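Local coordinates for phosphoethanolamine N-methyltransferase 1 (Haemonchus contortus, PDB 4KRG), which probably catalyses the S-adenosylmethionine-dependent N-methylation of phosphoethanolamine, on the nematode route to phosphocholine, at residues I68-T72 with F126-L130; D60-A66 with R80-D86. All coordinates share one frame; numbering follows the deposited sequence.

How the contacts relate
The two contacts lie side by side in one Rossmann-like methyltransferase unit, their centres about 8 Å apart, and both touch the same S-adenosylhomocysteine. Their segments alternate along the chain: 60-66, 68-72, 80-86, 126-130. Strand 60-64, helix 70-78 and strand 81-86 follow one another, and strand 122-126 flanks 60-64, pairing with it in parallel. Contact 2 is thus the sheet core and contact 1 the layer of helix start and loop at its C-terminal ends. Thr72 ties them together: its OG1 lies 2.5 Å from Ser84 OG and 2.7 Å from Asp63 OD2, both probable hydrogen bonds. Contact 2 binds the ribose hydroxyls and contact 1 the carboxylate, and both share the amino group.

Contact 1. Residues I68-T72 with F126-L130; sequences IGRFT and FTNWL. With SAH (S-adenosyl-L-homocysteine), chain D; OPE (phosphoric acid mono-(2-amino-ethyl) ester), chain C.
Phe71 turns its ring to the side of its own backbone N (chi1 -69°), whereas Phe126 sends its ring out opposite its N (chi1 180°), and the two rings meet between the start of helix 70-78 and the end of strand 122-126. CZ of Phe126 comes over one face of Phe71, toward the rim, and Phe126 CE2 lies 3.5 Å from Phe71 CG. With the planes at 55° the pair is oblique, and two such flat, apolar groups suit a site that helix 38-50 also covers.

Beyond them the contact turns polar. Arg70 runs extended from CG to NE and meets the carboxylate of S-adenosylhomocysteine with two nitrogens: NE reaches OXT at 2.6 Å, while NH2 makes a longer bond of 3.2 Å to O. Glu42 holds NH1 in a salt bridge. Asn128 uses both backbone and side chain: its carbonyl O accepts a hydrogen bond from the ligand's amino N at 2.8 Å, and its ND2 donates to ligand O at 2.9 Å. Arg159 donates to Asn128 OD1, fixing which end of the amide faces the ligand. The indole of Trp129 separates this polar cluster from phosphoethanolamine, its CZ3 3.4 Å from Arg70 NH2. Asn128 ND2 sits above one face, toward the rim; on the opposite face the amino N of phosphoethanolamine comes within 3.5 Å of Trp129 CD2. Gln231 OE1 is hydrogen-bonded to Trp129 NE1.

A backbone carbonyl for the ammonium, a side-chain amide beside the guanidinium for the carboxylate and an electron-rich ring against the substrate amine imply a site that recognises the cofactor's amino-acid end and probably favours the amine's approach to the sulfur.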
loop_
_atom_site.group_PDB
_atom_site.type_symbol
_atom_site.label_atom_id
_atom_site.label_comp_id
_atom_site.label_asym_id
_atom_site.label_seq_id
_atom_site.Cartn_x
_atom_site.Cartn_y
_atom_site.Cartn_z
ATOM N N ILE A 68 4.735 19.152 -15.031
ATOM C CA ILE A 68 5.974 19.614 -15.649
ATOM C C ILE A 68 6.891 18.456 -16.042
ATOM O O ILE A 68 7.982 18.669 -16.582
ATOM C CB ILE A 68 6.736 20.592 -14.742
ATOM C CG1 ILE A 68 7.196 19.890 -13.459
ATOM C CG2 ILE A 68 5.878 21.818 -14.444
ATOM C CD1 ILE A 68 8.064 20.765 -12.559
ATOM N N GLY A 69 6.452 17.240 -15.733
ATOM C CA GLY A 69 7.037 16.037 -16.288
ATOM C C GLY A 69 8.244 15.459 -15.590
ATOM O O GLY A 69 9.067 14.806 -16.235
ATOM N N ARG A 70 8.365 15.666 -14.282
ATOM C CA ARG A 70 9.553 15.167 -13.586
ATOM C C ARG A 70 9.719 13.642 -13.670
ATOM O O ARG A 70 10.831 13.139 -13.638
ATOM C CB ARG A 70 9.622 15.679 -12.145
ATOM C CG ARG A 70 8.435 15.333 -11.304
ATOM C CD ARG A 70 8.441 16.063 -9.967
ATOM N NE ARG A 70 7.442 15.459 -9.100
ATOM C CZ ARG A 70 7.685 14.548 -8.165
ATOM N NH1 ARG A 70 8.916 14.126 -7.917
ATOM N NH2 ARG A 70 6.681 14.064 -7.468
ATOM N N PHE A 71 8.619 12.912 -13.795
ATOM C CA PHE A 71 8.705 11.476 -14.040
ATOM C C PHE A 71 8.897 11.174 -15.525
ATOM O O PHE A 71 9.678 10.292 -15.888
ATOM C CB PHE A 71 7.461 10.758 -13.517
ATOM C CG PHE A 71 7.357 10.739 -12.025
ATOM C CD1 PHE A 71 8.192 9.928 -11.273
ATOM C CD2 PHE A 71 6.425 11.525 -11.371
ATOM C CE1 PHE A 71 8.101 9.902 -9.885
ATOM C CE2 PHE A 71 6.328 11.501 -9.983
ATOM C CZ PHE A 71 7.171 10.688 -9.245
ATOM N N THR A 72 8.172 11.902 -16.373
ATOM C CA THR A 72 8.264 11.735 -17.824
ATOM C C THR A 72 9.712 11.779 -18.274
ATOM O O THR A 72 10.149 10.955 -19.074
ATOM C CB THR A 72 7.455 12.819 -18.565
ATOM O OG1 THR A 72 6.059 12.562 -18.394
ATOM C CG2 THR A 72 7.774 12.817 -20.050
ATOM N N PHE A 126 1.096 5.093 -15.998
ATOM C CA PHE A 126 1.776 5.666 -14.851
ATOM C C PHE A 126 1.054 6.897 -14.348
ATOM O O PHE A 126 0.797 7.834 -15.107
ATOM C CB PHE A 126 3.214 6.044 -15.196
ATOM C CG PHE A 126 3.963 6.651 -14.043
ATOM C CD1 PHE A 126 4.641 5.843 -13.137
ATOM C CD2 PHE A 126 3.978 8.027 -13.849
ATOM C CE1 PHE A 126 5.327 6.397 -12.065
ATOM C CE2 PHE A 126 4.661 8.586 -12.771
ATOM C CZ PHE A 126 5.330 7.770 -11.883
ATOM N N THR A 127 0.737 6.903 -13.061
ATOM C CA THR A 127 0.201 8.090 -12.426
ATOM C C THR A 127 0.868 8.276 -11.070
ATOM O O THR A 127 1.419 7.337 -10.498
ATOM C CB THR A 127 -1.322 8.006 -12.233
ATOM O OG1 THR A 127 -1.622 6.973 -11.291
ATOM C CG2 THR A 127 -2.035 7.729 -13.555
ATOM N N ASN A 128 0.811 9.498 -10.566
ATOM C CA ASN A 128 1.354 9.831 -9.257
ATOM C C ASN A 128 0.617 11.076 -8.776
ATOM O O ASN A 128 0.783 12.148 -9.357
ATOM C CB ASN A 128 2.873 10.068 -9.348
ATOM C CG ASN A 128 3.521 10.294 -7.985
ATOM O OD1 ASN A 128 3.851 9.343 -7.273
ATOM N ND2 ASN A 128 3.708 11.555 -7.621
ATOM N N TRP A 129 -0.216 10.912 -7.745
ATOM C CA TRP A 129 -1.122 11.966 -7.257
ATOM C C TRP A 129 -2.215 12.369 -8.271
ATOM O O TRP A 129 -2.219 13.501 -8.751
ATOM C CB TRP A 129 -0.349 13.231 -6.854
ATOM C CG TRP A 129 0.466 13.163 -5.597
ATOM C CD1 TRP A 129 0.117 12.590 -4.403
ATOM C CD2 TRP A 129 1.768 13.719 -5.415
ATOM N NE1 TRP A 129 1.131 12.761 -3.483
ATOM C CE2 TRP A 129 2.158 13.449 -4.079
ATOM C CE3 TRP A 129 2.651 14.421 -6.241
ATOM C CZ2 TRP A 129 3.385 13.858 -3.564
ATOM C CZ3 TRP A 129 3.866 14.824 -5.731
ATOM C CH2 TRP A 129 4.224 14.543 -4.403
ATOM N N LEU A 130 -3.148 11.471 -8.578
ATOM C CA LEU A 130 -4.189 11.792 -9.559
ATOM C C LEU A 130 -5.616 11.410 -9.146
ATOM O O LEU A 130 -6.538 12.210 -9.304
ATOM C CB LEU A 130 -3.863 11.193 -10.928
ATOM C CG LEU A 130 -4.858 11.546 -12.041
ATOM C CD1 LEU A 130 -4.868 13.049 -12.310
ATOM C CD2 LEU A 130 -4.554 10.770 -13.315
HETATM N N SAH D . 2.178 13.659 -11.247
HETATM C CA SAH D . 3.071 14.828 -11.192
HETATM C CB SAH D . 2.227 16.076 -10.760
HETATM C CG SAH D . 1.468 15.886 -9.448
HETATM S SD SAH D . 0.299 17.211 -9.030
HETATM C C SAH D . 4.200 14.592 -10.271
HETATM O O SAH D . 4.037 13.911 -9.271
HETATM O OXT SAH D . 5.169 15.316 -10.347
HETATM C "C5'" SAH D . -1.167 16.896 -10.048
HETATM C "C4'" SAH D . -1.061 16.976 -11.471
HETATM O "O4'" SAH D . -2.170 16.261 -12.079
HETATM C "C3'" SAH D . -1.154 18.371 -11.943
HETATM O "O3'" SAH D . -0.276 18.555 -13.031
HETATM C "C2'" SAH D . -2.530 18.505 -12.401
HETATM O "O2'" SAH D . -2.638 19.489 -13.391
HETATM C "C1'" SAH D . -2.825 17.152 -12.929
HETATM N N9 SAH D . -4.294 16.831 -12.994
HETATM C C8 SAH D . -5.167 16.792 -11.980
HETATM N N7 SAH D . -6.318 16.323 -12.465
HETATM C C5 SAH D . -6.185 16.061 -13.767
HETATM C C6 SAH D . -7.052 15.567 -14.755
HETATM N N6 SAH D . -8.356 15.240 -14.468
HETATM N N1 SAH D . -6.570 15.417 -16.002
HETATM C C2 SAH D . -5.315 15.723 -16.311
HETATM N N3 SAH D . -4.464 16.199 -15.386
HETATM C C4 SAH D . -4.869 16.374 -14.115
HETATM C CA OPE C . 0.363 16.724 -2.945
HETATM C CB OPE C . 0.780 17.155 -4.313
HETATM O O1 OPE C . -0.393 17.680 -0.341
HETATM O O2 OPE C . -1.505 15.520 -0.663
HETATM O O3 OPE C . -2.795 17.617 -1.059
HETATM O O4 OPE C . -0.965 16.937 -2.633
HETATM N N OPE C . -0.017 16.692 -5.419
HETATM P P OPE C . -1.441 16.947 -1.145
#

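Contact 2. Residues D60-A66 with R80-D86; sequences DVVDIGA and RWVLSTD. With SAH (S-adenosyl-L-homocysteine), chain D.
Arg80 reaches back to Asp60 by bending at its third torsion (chi3 73°), which swings the guanidinium round so that NE and NH2 meet the carboxylate side-on. Arg80 NE lies 2.9 Å from Asp60 OD1 and NH2 2.8 Å from OD2, each oxygen using its syn lone pair, and the two flat groups are nearly coplanar. Such a two-pronged salt bridge suits an exposed arginine just before strand 81-86, whose long chain can reach back to the aspartate. Beside it, Asp60 CB meets the edge of the Trp81 ring.

Further along, matching residues of the two strands stand in pairs. Val62 and Leu83 lie alongside each other, pointing the same way, with Val62 CG2 3.8 Å from Leu83 CD2; branched chains fill this face well. Ile64 and Thr85 repeat the pattern, Ile64 CG2 resting 3.6 Å from Thr85 OG1, because the threonine hydroxyl sits between its own backbone N and carbonyl carbon (chi1 76°). Asp63 and Ser84 point to the other face, where Thr72 OG1 is hydrogen-bonded to Asp63 OD2 and Ser84 OG.

Parallel backbone bonds join the strands from Trp81 to Thr85. Strands 60-64 and 81-86 are the first two strands of the Rossmann-like fold of class I methyltransferases, linked by helix 70-78 in a beta-alpha-beta crossover, and the glycine-rich turn follows the first strand. Gly65 offers its O to the amino N of S-adenosylhomocysteine; its positive phi (81°) suits glycine, and a side chain would be crowded by ribose O4'. Ala66 N bonds to Thr85 O at 2.8 Å, and its small CB fits against Ser84 OG, 3.1 Å away.

Asp86 turns its carboxylate to the two ribose hydroxyls: OD2 accepts a hydrogen bond from O2' at 2.7 Å; OD1 accepts one from O3', whose 2.4 Å is doubtfully short. Backbone N atoms of Ile88 and Gly67 also bond to OD2 and OD1, respectively.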
loop_
_atom_site.group_PDB
_atom_site.type_symbol
_atom_site.label_atom_id
_atom_site.label_comp_id
_atom_site.label_asym_id
_atom_site.label_seq_id
_atom_site.Cartn_x
_atom_site.Cartn_y
_atom_site.Cartn_z
ATOM N N ASP A 60 5.772 0.866 -24.145
ATOM C CA ASP A 60 5.047 2.120 -24.304
ATOM C C ASP A 60 4.374 2.512 -22.984
ATOM O O ASP A 60 3.679 1.704 -22.372
ATOM C CB ASP A 60 3.996 1.994 -25.419
ATOM C CG ASP A 60 4.603 1.613 -26.763
ATOM O OD1 ASP A 60 5.777 1.954 -26.998
ATOM O OD2 ASP A 60 3.912 0.968 -27.583
ATOM N N VAL A 61 4.578 3.755 -22.567
ATOM C CA VAL A 61 4.098 4.241 -21.278
ATOM C C VAL A 61 3.208 5.463 -21.465
ATOM O O VAL A 61 3.473 6.303 -22.320
ATOM C CB VAL A 61 5.282 4.642 -20.364
ATOM C CG1 VAL A 61 4.791 5.077 -19.002
ATOM C CG2 VAL A 61 6.268 3.498 -20.226
ATOM N N VAL A 62 2.139 5.564 -20.680
ATOM C CA VAL A 62 1.371 6.797 -20.650
ATOM C C VAL A 62 1.433 7.379 -19.246
ATOM O O VAL A 62 1.075 6.713 -18.274
ATOM C CB VAL A 62 -0.092 6.617 -21.141
ATOM C CG1 VAL A 62 -0.826 5.562 -20.335
ATOM C CG2 VAL A 62 -0.835 7.944 -21.089
ATOM N N ASP A 63 1.938 8.607 -19.145
ATOM C CA ASP A 63 2.081 9.294 -17.860
ATOM C C ASP A 63 0.988 10.342 -17.785
ATOM O O ASP A 63 1.082 11.387 -18.426
ATOM C CB ASP A 63 3.474 9.927 -17.744
ATOM C CG ASP A 63 3.667 10.728 -16.457
ATOM O OD1 ASP A 63 2.790 10.707 -15.559
ATOM O OD2 ASP A 63 4.728 11.383 -16.337
ATOM N N ILE A 64 -0.055 10.051 -17.010
ATOM C CA ILE A 64 -1.257 10.884 -16.976
ATOM C C ILE A 64 -1.271 11.799 -15.751
ATOM O O ILE A 64 -1.173 11.332 -14.622
ATOM C CB ILE A 64 -2.514 10.007 -16.976
ATOM C CG1 ILE A 64 -2.469 9.045 -18.161
ATOM C CG2 ILE A 64 -3.770 10.858 -17.026
ATOM C CD1 ILE A 64 -3.629 8.087 -18.205
ATOM N N GLY A 65 -1.408 13.104 -15.982
ATOM C CA GLY A 65 -1.284 14.080 -14.911
ATOM C C GLY A 65 0.184 14.344 -14.643
ATOM O O GLY A 65 0.598 14.581 -13.512
ATOM N N ALA A 66 0.973 14.302 -15.713
ATOM C CA ALA A 66 2.431 14.379 -15.633
ATOM C C ALA A 66 2.953 15.740 -15.192
ATOM O O ALA A 66 4.111 15.854 -14.790
ATOM C CB ALA A 66 3.037 14.024 -16.976
ATOM N N ARG A 80 10.265 2.763 -24.671
ATOM C CA ARG A 80 10.333 3.029 -26.100
ATOM C C ARG A 80 9.720 4.389 -26.390
ATOM O O ARG A 80 10.278 5.186 -27.135
ATOM C CB ARG A 80 9.609 1.959 -26.909
ATOM C CG ARG A 80 9.679 2.224 -28.402
ATOM C CD ARG A 80 9.041 1.126 -29.222
ATOM N NE ARG A 80 7.586 1.136 -29.133
ATOM C CZ ARG A 80 6.786 0.517 -29.994
ATOM N NH1 ARG A 80 7.301 -0.158 -31.016
ATOM N NH2 ARG A 80 5.472 0.574 -29.833
ATOM N N TRP A 81 8.581 4.653 -25.765
ATOM C CA TRP A 81 7.815 5.857 -26.039
ATOM C C TRP A 81 6.963 6.201 -24.830
ATOM O O TRP A 81 6.476 5.316 -24.134
ATOM C CB TRP A 81 6.933 5.617 -27.255
ATOM C CG TRP A 81 5.913 6.674 -27.549
ATOM C CD1 TRP A 81 6.115 7.864 -28.189
ATOM C CD2 TRP A 81 4.513 6.603 -27.263
ATOM N NE1 TRP A 81 4.927 8.547 -28.300
ATOM C CE2 TRP A 81 3.926 7.793 -27.741
ATOM C CE3 TRP A 81 3.696 5.652 -26.640
ATOM C CZ2 TRP A 81 2.558 8.056 -27.615
ATOM C CZ3 TRP A 81 2.344 5.912 -26.517
ATOM C CH2 TRP A 81 1.786 7.104 -27.003
ATOM N N VAL A 82 6.796 7.492 -24.578
ATOM C CA VAL A 82 5.969 7.953 -23.472
ATOM C C VAL A 82 4.991 9.001 -23.981
ATOM O O VAL A 82 5.385 9.927 -24.686
ATOM C CB VAL A 82 6.823 8.572 -22.349
ATOM C CG1 VAL A 82 5.951 8.964 -21.159
ATOM C CG2 VAL A 82 7.927 7.612 -21.926
ATOM N N LEU A 83 3.719 8.840 -23.639
ATOM C CA LEU A 83 2.732 9.891 -23.847
ATOM C C LEU A 83 2.512 10.612 -22.530
ATOM O O LEU A 83 2.114 10.007 -21.537
ATOM C CB LEU A 83 1.406 9.314 -24.333
ATOM C CG LEU A 83 0.234 10.293 -24.252
ATOM C CD1 LEU A 83 0.436 11.441 -25.219
ATOM C CD2 LEU A 83 -1.085 9.593 -24.523
ATOM N N SER A 84 2.764 11.914 -22.527
ATOM C CA SER A 84 2.704 12.695 -21.304
ATOM C C SER A 84 1.547 13.688 -21.396
ATOM O O SER A 84 1.494 14.496 -22.323
ATOM C CB SER A 84 4.025 13.430 -21.127
ATOM O OG SER A 84 4.302 13.657 -19.769
ATOM N N THR A 85 0.613 13.619 -20.447
ATOM C CA THR A 85 -0.593 14.448 -20.499
ATOM C C THR A 85 -0.829 15.214 -19.194
ATOM O O THR A 85 -0.459 14.753 -18.116
ATOM C CB THR A 85 -1.854 13.607 -20.783
ATOM O OG1 THR A 85 -2.244 12.907 -19.594
ATOM C CG2 THR A 85 -1.604 12.605 -21.893
ATOM N N ASP A 86 -1.457 16.382 -19.302
ATOM C CA ASP A 86 -1.886 17.156 -18.138
ATOM C C ASP A 86 -2.956 18.132 -18.597
ATOM O O ASP A 86 -2.951 18.549 -19.756
ATOM C CB ASP A 86 -0.706 17.914 -17.524
ATOM C CG ASP A 86 -0.932 18.271 -16.064
ATOM O OD1 ASP A 86 -0.571 17.453 -15.190
ATOM O OD2 ASP A 86 -1.474 19.365 -15.784
HETATM N N SAH D . 2.178 13.659 -11.247
HETATM C CA SAH D . 3.071 14.828 -11.192
HETATM C CB SAH D . 2.227 16.076 -10.760
HETATM C CG SAH D . 1.468 15.886 -9.448
HETATM S SD SAH D . 0.299 17.211 -9.030
HETATM C C SAH D . 4.200 14.592 -10.271
HETATM O O SAH D . 4.037 13.911 -9.271
HETATM O OXT SAH D . 5.169 15.316 -10.347
HETATM C "C5'" SAH D . -1.167 16.896 -10.048
HETATM C "C4'" SAH D . -1.061 16.976 -11.471
HETATM O "O4'" SAH D . -2.170 16.261 -12.079
HETATM C "C3'" SAH D . -1.154 18.371 -11.943
HETATM O "O3'" SAH D . -0.276 18.555 -13.031
HETATM C "C2'" SAH D . -2.530 18.505 -12.401
HETATM O "O2'" SAH D . -2.638 19.489 -13.391
HETATM C "C1'" SAH D . -2.825 17.152 -12.929
HETATM N N9 SAH D . -4.294 16.831 -12.994
HETATM C C8 SAH D . -5.167 16.792 -11.980
HETATM N N7 SAH D . -6.318 16.323 -12.465
HETATM C C5 SAH D . -6.185 16.061 -13.767
HETATM C C6 SAH D . -7.052 15.567 -14.755
HETATM N N6 SAH D . -8.356 15.240 -14.468
HETATM N N1 SAH D . -6.570 15.417 -16.002
HETATM C C2 SAH D . -5.315 15.723 -16.311
HETATM N N3 SAH D . -4.464 16.199 -15.386
HETATM C C4 SAH D . -4.869 16.374 -14.115
#